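V-type ATP synthase alpha chain (Thermoplasma volcanium, PDB 4O1S) is an intein belonging to the A subunit of a V-type ATPase, with the beta-rich Hint fold shared by inteins and hedgehog C-terminal domains. Local coordinates at residues T10-Y13 with T19-I22; S27-R30 with D34-V37. All blocks are in the same frame, centred on the assembly; numbering follows the deposited sequence.

Contact 1 of 2, residues T10-Y13 with T19-I22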
loop_
_atom_site.group_PDB
_atom_site.type_symbol
_atom_site.label_atom_id
_atom_site.label_comp_id
_atom_site.label_asym_id
_atom_site.label_seq_id
_atom_site.Cartn_x
_atom_site.Cartn_y
_atom_site.Cartn_z
ATOM N N THR A 10 -0.521 7.503 -3.649
ATOM C CA THR A 10 0.380 6.389 -3.489
ATOM C C THR A 10 0.624 5.746 -4.840
ATOM O O THR A 10 -0.322 5.359 -5.522
ATOM C CB THR A 10 -0.220 5.338 -2.528
ATOM O OG1 THR A 10 -0.543 5.957 -1.275
ATOM C CG2 THR A 10 0.758 4.174 -2.302
ATOM N N PRO A 11 1.904 5.630 -5.233
ATOM C CA PRO A 11 2.252 4.853 -6.420
ATOM C C PRO A 11 2.070 3.382 -6.134
ATOM O O PRO A 11 2.459 2.904 -5.068
ATOM C CB PRO A 11 3.754 5.133 -6.604
ATOM C CG PRO A 11 4.032 6.333 -5.797
ATOM C CD PRO A 11 3.092 6.242 -4.627
ATOM N N VAL A 12 1.476 2.677 -7.084
ATOM C CA VAL A 12 1.555 1.233 -7.094
ATOM C C VAL A 12 2.361 0.828 -8.309
ATOM O O VAL A 12 2.479 1.602 -9.253
ATOM C CB VAL A 12 0.186 0.614 -7.130
ATOM C CG1 VAL A 12 -0.547 1.037 -5.906
ATOM C CG2 VAL A 12 -0.550 1.088 -8.322
ATOM N N TYR A 13 2.946 -0.365 -8.271
ATOM C CA TYR A 13 3.873 -0.789 -9.322
ATOM C C TYR A 13 3.278 -1.930 -10.133
ATOM O O TYR A 13 3.091 -3.041 -9.622
ATOM C CB TYR A 13 5.243 -1.130 -8.711
ATOM C CG TYR A 13 5.822 0.095 -8.032
ATOM C CD1 TYR A 13 6.607 1.006 -8.747
ATOM C CD2 TYR A 13 5.515 0.393 -6.704
ATOM C CE1 TYR A 13 7.105 2.153 -8.148
ATOM C CE2 TYR A 13 6.009 1.537 -6.090
ATOM C CZ TYR A 13 6.803 2.417 -6.820
ATOM O OH TYR A 13 7.302 3.567 -6.239
ATOM N N THR A 19 4.263 2.868 -13.531
ATOM C CA THR A 19 3.992 3.312 -12.188
ATOM C C THR A 19 2.756 4.163 -12.301
ATOM O O THR A 19 2.638 4.970 -13.214
ATOM C CB THR A 19 5.126 4.168 -11.663
ATOM O OG1 THR A 19 6.356 3.507 -11.946
ATOM C CG2 THR A 19 5.008 4.341 -10.186
ATOM N N ILE A 20 1.834 3.985 -11.368
ATOM C CA ILE A 20 0.599 4.737 -11.384
ATOM C C ILE A 20 0.114 5.035 -9.964
ATOM O O ILE A 20 0.225 4.199 -9.049
ATOM C CB ILE A 20 -0.489 3.992 -12.202
ATOM C CG1 ILE A 20 -1.658 4.913 -12.514
ATOM C CG2 ILE A 20 -1.005 2.752 -11.466
ATOM C CD1 ILE A 20 -2.695 4.244 -13.370
ATOM N N LYS A 21 -0.387 6.251 -9.780
ATOM C CA LYS A 21 -0.958 6.646 -8.506
ATOM C C LYS A 21 -2.260 5.888 -8.333
ATOM O O LYS A 21 -3.043 5.775 -9.285
ATOM C CB LYS A 21 -1.235 8.143 -8.505
ATOM C CG LYS A 21 -0.000 9.013 -8.444
ATOM C CD LYS A 21 -0.407 10.457 -8.402
ATOM C CE LYS A 21 0.644 11.358 -8.994
ATOM N NZ LYS A 21 -0.018 12.604 -9.440
ATOM N N ILE A 22 -2.502 5.369 -7.133
ATOM C CA ILE A 22 -3.692 4.546 -6.898
ATOM C C ILE A 22 -5.011 5.278 -7.231
ATOM O O ILE A 22 -5.940 4.686 -7.763
ATOM C CB ILE A 22 -3.705 3.924 -5.486
ATOM C CG1 ILE A 22 -4.768 2.827 -5.390
ATOM C CG2 ILE A 22 -3.897 4.988 -4.398
ATOM C CD1 ILE A 22 -4.486 1.761 -4.267
#
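Val12 and Ile20 form the hydrogen-bonded pair of a small antiparallel hairpin. Val12 N gives its hydrogen to Ile20 O at 2.8 Å, an almost straight bond (171° at the hydrogen); the return bond from Ile20 N to Val12 O is longer, 3.3 Å. A third bond lies where strand 19-21 gives way to helix 22-31: Ile22 N donates to Thr10 O at 2.7 Å. The same Thr10 oxygen also receives a CA-H contact from Lys21, the helix N-cap residue.

Pro11 faces Lys21, and Tyr13 faces Thr19, as the flanking non-hydrogen-bonded pairs, with all four side chains on one face of the ribbon. There Thr19 CG2 lies 3.7 Å from Tyr13 CE1, obliquely placed against the ring, and 3.9 Å from Pro11 CB, so that one methyl touches two neighbours of the opposite strand. The phenol OH is bonded to Gly161 O. On the other face Val12 and Ile20 run side by side, CG2 to CG2 at 3.6 Å; Ile20 CG1, anti to the backbone N (chi1 -166°), carries the rest of that side chain away from Val12; the side chain also touches Leu14. Val12 also packs on Phe158, and Pro11 shares a backbone bond with Gly161.

Main-chain bonds thus set the hairpin's register, while the methyls add modest apolar contact on both faces. An amide of the first helical turn, having no carbonyl of its own helix before it, is satisfied instead by the carbonyl of Thr10, just ahead of strand 11-13.

Contact 2 of 2, residues S27-R30 with D34-V37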
loop_
_atom_site.group_PDB
_atom_site.type_symbol
_atom_site.label_atom_id
_atom_site.label_comp_id
_atom_site.label_asym_id
_atom_site.label_seq_id
_atom_site.Cartn_x
_atom_site.Cartn_y
_atom_site.Cartn_z
ATOM N N SER A 27 -9.671 5.542 -10.754
ATOM C CA SER A 27 -10.585 6.383 -11.497
ATOM C C SER A 27 -10.811 5.799 -12.879
ATOM O O SER A 27 -11.937 5.795 -13.415
ATOM C CB SER A 27 -9.992 7.774 -11.632
ATOM O OG SER A 27 -10.969 8.659 -12.128
ATOM N N SER A 28 -9.716 5.312 -13.451
ATOM C CA SER A 28 -9.727 4.741 -14.786
ATOM C C SER A 28 -10.551 3.451 -14.824
ATOM O O SER A 28 -11.411 3.266 -15.689
ATOM C CB SER A 28 -8.294 4.465 -15.230
ATOM O OG SER A 28 -8.295 3.899 -16.531
ATOM N N GLU A 29 -10.283 2.567 -13.867
ATOM C CA GLU A 29 -10.974 1.296 -13.783
ATOM C C GLU A 29 -12.461 1.502 -13.499
ATOM O O GLU A 29 -13.301 0.720 -13.918
ATOM C CB GLU A 29 -10.323 0.440 -12.699
ATOM C CG GLU A 29 -8.906 0.017 -13.036
ATOM C CD GLU A 29 -8.881 -0.958 -14.183
ATOM O OE1 GLU A 29 -9.933 -1.570 -14.459
ATOM O OE2 GLU A 29 -7.819 -1.118 -14.814
ATOM N N ARG A 30 -12.773 2.585 -12.813
ATOM C CA ARG A 30 -14.139 2.865 -12.443
ATOM C C ARG A 30 -15.032 3.085 -13.668
ATOM O O ARG A 30 -16.212 2.736 -13.656
ATOM C CB ARG A 30 -14.176 4.063 -11.500
ATOM C CG ARG A 30 -15.492 4.214 -10.808
ATOM C CD ARG A 30 -15.495 5.400 -9.859
ATOM N NE ARG A 30 -16.767 5.448 -9.146
ATOM C CZ ARG A 30 -17.804 6.188 -9.513
ATOM N NH1 ARG A 30 -17.727 6.976 -10.573
ATOM N NH2 ARG A 30 -18.918 6.136 -8.818
ATOM N N ASP A 34 -16.639 -3.196 -18.861
ATOM C CA ASP A 34 -16.081 -4.410 -18.282
ATOM C C ASP A 34 -16.318 -4.667 -16.770
ATOM O O ASP A 34 -16.481 -5.814 -16.349
ATOM C CB ASP A 34 -14.557 -4.318 -18.468
ATOM C CG ASP A 34 -14.041 -5.209 -19.560
ATOM O OD1 ASP A 34 -14.880 -5.782 -20.302
ATOM O OD2 ASP A 34 -12.791 -5.317 -19.675
ATOM N N ASN A 35 -16.271 -3.619 -15.954
ATOM C CA ASN A 35 -16.111 -3.796 -14.512
ATOM C C ASN A 35 -17.403 -3.598 -13.770
ATOM O O ASN A 35 -18.348 -3.015 -14.292
ATOM C CB ASN A 35 -15.058 -2.835 -13.928
ATOM C CG ASN A 35 -13.656 -3.091 -14.465
ATOM O OD1 ASN A 35 -13.342 -4.186 -14.955
ATOM N ND2 ASN A 35 -12.801 -2.081 -14.372
ATOM N N ILE A 36 -17.436 -4.066 -12.531
ATOM C CA ILE A 36 -18.615 -3.854 -11.710
ATOM C C ILE A 36 -18.293 -2.957 -10.522
ATOM O O ILE A 36 -17.326 -3.200 -9.778
ATOM C CB ILE A 36 -19.239 -5.186 -11.267
ATOM C CG1 ILE A 36 -19.552 -6.035 -12.494
ATOM C CG2 ILE A 36 -20.522 -4.949 -10.505
ATOM C CD1 ILE A 36 -20.322 -7.318 -12.196
ATOM N N VAL A 37 -19.087 -1.899 -10.368
ATOM C CA VAL A 37 -18.834 -0.927 -9.306
ATOM C C VAL A 37 -19.921 -1.015 -8.301
ATOM O O VAL A 37 -21.095 -0.903 -8.633
ATOM C CB VAL A 37 -18.783 0.525 -9.805
ATOM C CG1 VAL A 37 -18.638 1.480 -8.639
ATOM C CG2 VAL A 37 -17.628 0.702 -10.778
#
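Asn35 reaches across to Glu29 and joins the loop before strand 36-40 to the last turns of helix 22-31. Its CB points toward the helix and is 4.0 Å from Glu29 O, a loose approach. The first torsion (chi1 -64°) turns CG away from the residue's own carbonyl and swings the amide toward Glu29. There ND2 spends both of its hydrogens on one residue: it donates to the main-chain Glu29 O at 2.9 Å and to the side-chain Glu29 OE1, also at 2.9 Å. Seen from ND2 the two acceptors are about a right angle apart, and both lie close to the amide plane. OE1 is met nearly along its C-O axis, and its carboxylate is turned only 29° from the amide. Glu29 presents this oxygen by bending at chi2 (-68°), which curls CD back toward its own backbone and brings OE1 to the same NH2 group. The other amide atom, OD1, accepts from Lys49 N of strand 43-58.

Farther along, Val37 CG2 lies 3.8 Å from Arg30 O and 4.1 Å from Arg30 CG, with the two side chains crossing at about a right angle. Arg30 runs extended from CG to NE, whose salt bridge is with Glu44.

With all three polar functions of the amide engaged, the Asn35 side chain is fixed in rotation between helix and sheet. It also supplies a donor to a carbonyl near the helix C-terminus, where in-helix donors run out, and its N-H probably offsets part of the charge on the carboxylate of Glu29, a buried residue.

Contact 1 closes before contact 2 opens along the chain, and helix 22-31 bridges them: it starts at the last residue of 10-13 with 19-22 and carries the first segment of 27-30 with 34-37. Their centres are about 17 Å apart; the nearest atoms come within about 5 Å without touching. Contact 1, nearer the centre of the chain, is a two-stranded hairpin beside strand 158-160. Contact 2 lies toward the periphery, where the helix meets 36-40, an outermost strand of the five-stranded antiparallel sheet. Together they join the two ends of the one helix of this mostly beta domain to residues that lead into strands 11-13 and 36-40.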